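Polyphosphate:AMP phosphotransferase (Meiothermus ruber H328, PDB 5O6M) transfers phosphate from inorganic polyphosphate to nucleotides, converting AMP to ADP and ADP to ATP. Local coordinates at residues T162-F167 / P223-P228. The protein carries 1 engineered substitution. Residues are numbered along the deposited sequence; the frame is centred on the assembly and turned at random.
Sequences TILKFF and PWYVIP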
ATOM      1  N   THR D 162     -18.659  -2.058 -12.566  1.00 42.28           N
ATOM      2  CA  THR D 162     -18.933  -2.155 -13.995  1.00 40.29           C
ATOM      3  C   THR D 162     -17.617  -2.320 -14.746  1.00 48.49           C
ATOM      4  O   THR D 162     -16.724  -1.471 -14.643  1.00 50.47           O
ATOM      5  CB  THR D 162     -19.680  -0.918 -14.495  1.00 43.77           C
ATOM      6  OG1 THR D 162     -20.987  -0.867 -13.908  1.00 44.71           O
ATOM      7  CG2 THR D 162     -19.798  -0.954 -16.001  1.00 40.76           C
ATOM      8  N   ILE D 163     -17.504  -3.400 -15.516  1.00 43.63           N
ATOM      9  CA  ILE D 163     -16.249  -3.808 -16.135  1.00 41.03           C
ATOM     10  C   ILE D 163     -16.372  -3.686 -17.645  1.00 48.75           C
ATOM     11  O   ILE D 163     -17.278  -4.272 -18.251  1.00 50.95           O
ATOM     12  CB  ILE D 163     -15.867  -5.243 -15.739  1.00 39.47           C
ATOM     13  CG1 ILE D 163     -15.767  -5.369 -14.219  1.00 46.82           C
ATOM     14  CG2 ILE D 163     -14.558  -5.651 -16.405  1.00 42.45           C
ATOM     15  CD1 ILE D 163     -15.522  -6.792 -13.745  1.00 47.39           C
ATOM     16  N   LEU D 164     -15.455  -2.940 -18.250  1.00 42.68           N
ATOM     17  CA  LEU D 164     -15.322  -2.876 -19.697  1.00 42.47           C
ATOM     18  C   LEU D 164     -13.908  -3.291 -20.068  1.00 46.43           C
ATOM     19  O   LEU D 164     -12.936  -2.741 -19.538  1.00 51.04           O
ATOM     20  CB  LEU D 164     -15.612  -1.465 -20.233  1.00 41.35           C
ATOM     21  CG  LEU D 164     -17.034  -0.922 -20.088  1.00 49.11           C
ATOM     22  CD1 LEU D 164     -17.342   0.062 -21.209  1.00 40.15           C
ATOM     23  CD2 LEU D 164     -18.048  -2.050 -20.063  1.00 56.48           C
ATOM     24  N   LYS D 165     -13.792  -4.243 -20.987  1.00 43.24           N
ATOM     25  CA  LYS D 165     -12.498  -4.699 -21.470  1.00 45.33           C
ATOM     26  C   LYS D 165     -12.410  -4.423 -22.963  1.00 49.69           C
ATOM     27  O   LYS D 165     -13.286  -4.834 -23.731  1.00 49.10           O
ATOM     28  CB  LYS D 165     -12.288  -6.184 -21.163  1.00 47.54           C
ATOM     29  CG  LYS D 165     -12.328  -6.494 -19.668  1.00 41.07           C
ATOM     30  CD  LYS D 165     -12.174  -7.980 -19.376  1.00 45.95           C
ATOM     31  CE  LYS D 165     -13.377  -8.788 -19.814  1.00 44.42           C
ATOM     32  NZ  LYS D 165     -13.285 -10.194 -19.312  1.00 41.43           N
ATOM     33  N   PHE D 166     -11.367  -3.703 -23.363  1.00 47.24           N
ATOM     34  CA  PHE D 166     -11.163  -3.305 -24.749  1.00 43.38           C
ATOM     35  C   PHE D 166      -9.877  -3.929 -25.263  1.00 49.43           C
ATOM     36  O   PHE D 166      -8.806  -3.722 -24.680  1.00 51.27           O
ATOM     37  CB  PHE D 166     -11.099  -1.780 -24.882  1.00 42.86           C
ATOM     38  CG  PHE D 166     -12.380  -1.079 -24.530  1.00 43.19           C
ATOM     39  CD1 PHE D 166     -13.430  -1.030 -25.433  1.00 45.59           C
ATOM     40  CD2 PHE D 166     -12.534  -0.466 -23.300  1.00 41.77           C
ATOM     41  CE1 PHE D 166     -14.614  -0.382 -25.113  1.00 48.75           C
ATOM     42  CE2 PHE D 166     -13.716   0.183 -22.971  1.00 46.04           C
ATOM     43  CZ  PHE D 166     -14.756   0.229 -23.881  1.00 40.74           C
ATOM     44  N   PHE D 167      -9.983  -4.710 -26.334  1.00 47.87           N
ATOM     45  CA  PHE D 167      -8.824  -5.126 -27.111  1.00 53.73           C
ATOM     46  C   PHE D 167      -8.751  -4.222 -28.339  1.00 54.58           C
ATOM     47  O   PHE D 167      -9.629  -4.277 -29.206  1.00 54.28           O
ATOM     48  CB  PHE D 167      -8.920  -6.599 -27.503  1.00 46.44           C
ATOM     49  CG  PHE D 167      -7.754  -7.087 -28.318  1.00 52.22           C
ATOM     50  CD1 PHE D 167      -6.469  -7.049 -27.803  1.00 51.86           C
ATOM     51  CD2 PHE D 167      -7.940  -7.574 -29.602  1.00 55.93           C
ATOM     52  CE1 PHE D 167      -5.390  -7.499 -28.549  1.00 49.83           C
ATOM     53  CE2 PHE D 167      -6.866  -8.021 -30.355  1.00 50.34           C
ATOM     54  CZ  PHE D 167      -5.590  -7.984 -29.826  1.00 54.77           C
ATOM     55  N   PRO D 223     -17.694  -8.229 -20.283  1.00 50.82           N
ATOM     56  CA  PRO D 223     -17.535  -8.440 -21.724  1.00 57.73           C
ATOM     57  C   PRO D 223     -16.221  -7.894 -22.263  1.00 53.46           C
ATOM     58  O   PRO D 223     -15.681  -6.894 -21.781  1.00 49.73           O
ATOM     59  CB  PRO D 223     -18.722  -7.672 -22.316  1.00 52.17           C
ATOM     60  CG  PRO D 223     -18.943  -6.560 -21.338  1.00 54.09           C
ATOM     61  CD  PRO D 223     -18.672  -7.169 -19.982  1.00 48.98           C
ATOM     62  N   TRP D 224     -15.707  -8.579 -23.285  1.00 49.88           N
ATOM     63  CA  TRP D 224     -14.631  -8.058 -24.115  1.00 41.65           C
ATOM     64  C   TRP D 224     -15.214  -7.366 -25.338  1.00 53.10           C
ATOM     65  O   TRP D 224     -16.182  -7.845 -25.936  1.00 58.98           O
ATOM     66  CB  TRP D 224     -13.691  -9.177 -24.564  1.00 38.57           C
ATOM     67  CG  TRP D 224     -12.603  -9.503 -23.593  1.00 47.97           C
ATOM     68  CD1 TRP D 224     -12.587 -10.534 -22.701  1.00 45.74           C
ATOM     69  CD2 TRP D 224     -11.357  -8.810 -23.430  1.00 41.15           C
ATOM     70  NE1 TRP D 224     -11.413 -10.524 -21.984  1.00 53.38           N
ATOM     71  CE2 TRP D 224     -10.641  -9.475 -22.409  1.00 50.28           C
ATOM     72  CE3 TRP D 224     -10.782  -7.690 -24.038  1.00 46.14           C
ATOM     73  CZ2 TRP D 224      -9.378  -9.055 -21.985  1.00 44.57           C
ATOM     74  CZ3 TRP D 224      -9.524  -7.275 -23.618  1.00 36.77           C
ATOM     75  CH2 TRP D 224      -8.839  -7.956 -22.600  1.00 51.89           C
ATOM     76  N   TYR D 225     -14.618  -6.237 -25.707  1.00 51.52           N
ATOM     77  CA  TYR D 225     -14.924  -5.562 -26.959  1.00 52.01           C
ATOM     78  C   TYR D 225     -13.675  -5.549 -27.822  1.00 52.49           C
ATOM     79  O   TYR D 225     -12.612  -5.107 -27.373  1.00 54.17           O
ATOM     80  CB  TYR D 225     -15.411  -4.132 -26.729  1.00 45.91           C
ATOM     81  CG  TYR D 225     -16.697  -4.043 -25.947  1.00 55.95           C
ATOM     82  CD1 TYR D 225     -17.930  -4.086 -26.587  1.00 53.10           C
ATOM     83  CD2 TYR D 225     -16.679  -3.911 -24.564  1.00 51.23           C
ATOM     84  CE1 TYR D 225     -19.108  -4.003 -25.869  1.00 57.93           C
ATOM     85  CE2 TYR D 225     -17.850  -3.825 -23.840  1.00 53.83           C
ATOM     86  CZ  TYR D 225     -19.059  -3.871 -24.493  1.00 53.49           C
ATOM     87  OH  TYR D 225     -20.218  -3.786 -23.761  1.00 68.79           O
ATOM     88  N   VAL D 226     -13.797  -6.051 -29.043  1.00 60.42           N
ATOM     89  CA  VAL D 226     -12.731  -5.954 -30.031  1.00 57.56           C
ATOM     90  C   VAL D 226     -12.932  -4.648 -30.785  1.00 62.82           C
ATOM     91  O   VAL D 226     -14.000  -4.410 -31.359  1.00 64.46           O
ATOM     92  CB  VAL D 226     -12.731  -7.159 -30.982  1.00 59.12           C
ATOM     93  CG1 VAL D 226     -11.647  -6.995 -32.037  1.00 58.48           C
ATOM     94  CG2 VAL D 226     -12.528  -8.444 -30.200  1.00 65.97           C
ATOM     95  N   ILE D 227     -11.913  -3.795 -30.768  1.00 59.67           N
ATOM     96  CA  ILE D 227     -11.988  -2.443 -31.307  1.00 54.26           C
ATOM     97  C   ILE D 227     -11.126  -2.392 -32.567  1.00 61.17           C
ATOM     98  O   ILE D 227      -9.894  -2.509 -32.478  1.00 55.15           O
ATOM     99  CB  ILE D 227     -11.531  -1.396 -30.282  1.00 57.55           C
ATOM    100  CG1 ILE D 227     -12.331  -1.528 -28.979  1.00 49.24           C
ATOM    101  CG2 ILE D 227     -11.642   0.012 -30.871  1.00 54.73           C
ATOM    102  CD1 ILE D 227     -13.823  -1.309 -29.155  1.00 50.27           C
ATOM    103  N   PRO D 228     -11.719  -2.257 -33.757  1.00 62.16           N
ATOM    104  CA  PRO D 228     -10.900  -1.994 -34.946  1.00 65.97           C
ATOM    105  C   PRO D 228     -10.076  -0.742 -34.710  1.00 57.05           C
ATOM    106  O   PRO D 228     -10.630   0.353 -34.568  1.00 58.81           O
ATOM    107  CB  PRO D 228     -11.933  -1.804 -36.063  1.00 64.66           C
ATOM    108  CG  PRO D 228     -13.185  -2.453 -35.549  1.00 63.73           C
ATOM    109  CD  PRO D 228     -13.160  -2.262 -34.061  1.00 57.77           C
TER
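Over one face of the Trp224 indole the aliphatic chain of Lys165 crosses at about a right angle: CE sits 3.6 Å from the five-membered ring centroid, 20° off its normal, a CH-pi contact. The bend at chi3 (-69°) puts CE there, while CB packs over the rim of the same face. At the indole edge, in plane, sits Phe167 N, 3.8 Å from Trp224 CZ3. Lys165 NZ and Trp224 NE1, both donors, do not bond; NZ forms a salt bridge to Glu153 OE1 and hydrogen bonds to Tyr125 OH and Thr217 O, NE1 one to Thr217 OG1. An alanine at Trp224 would probably leave the Lys165 methylenes without their flat support and Thr217 OG1 without this donor. On the sheet's opposite face, the Phe166 and Tyr225 rings are near parallel (27°) but slid apart, and Ile227 CG1 meets the Phe166 edge, 3.7 Å from CD1. Backbone hydrogen bonds set the parallel register: Tyr225 N to Lys165 O (2.8 Å), Phe167 N to Tyr225 O (2.9 Å), Ile227 N to Phe167 O (2.8 Å). Strand 224-228 is outermost in the chain's five-stranded parallel sheet, consistent with its P-loop-type fold; strand 57-64 flanks 161-169 on its other side, and helix 232-249 packs against Leu164 and Phe166.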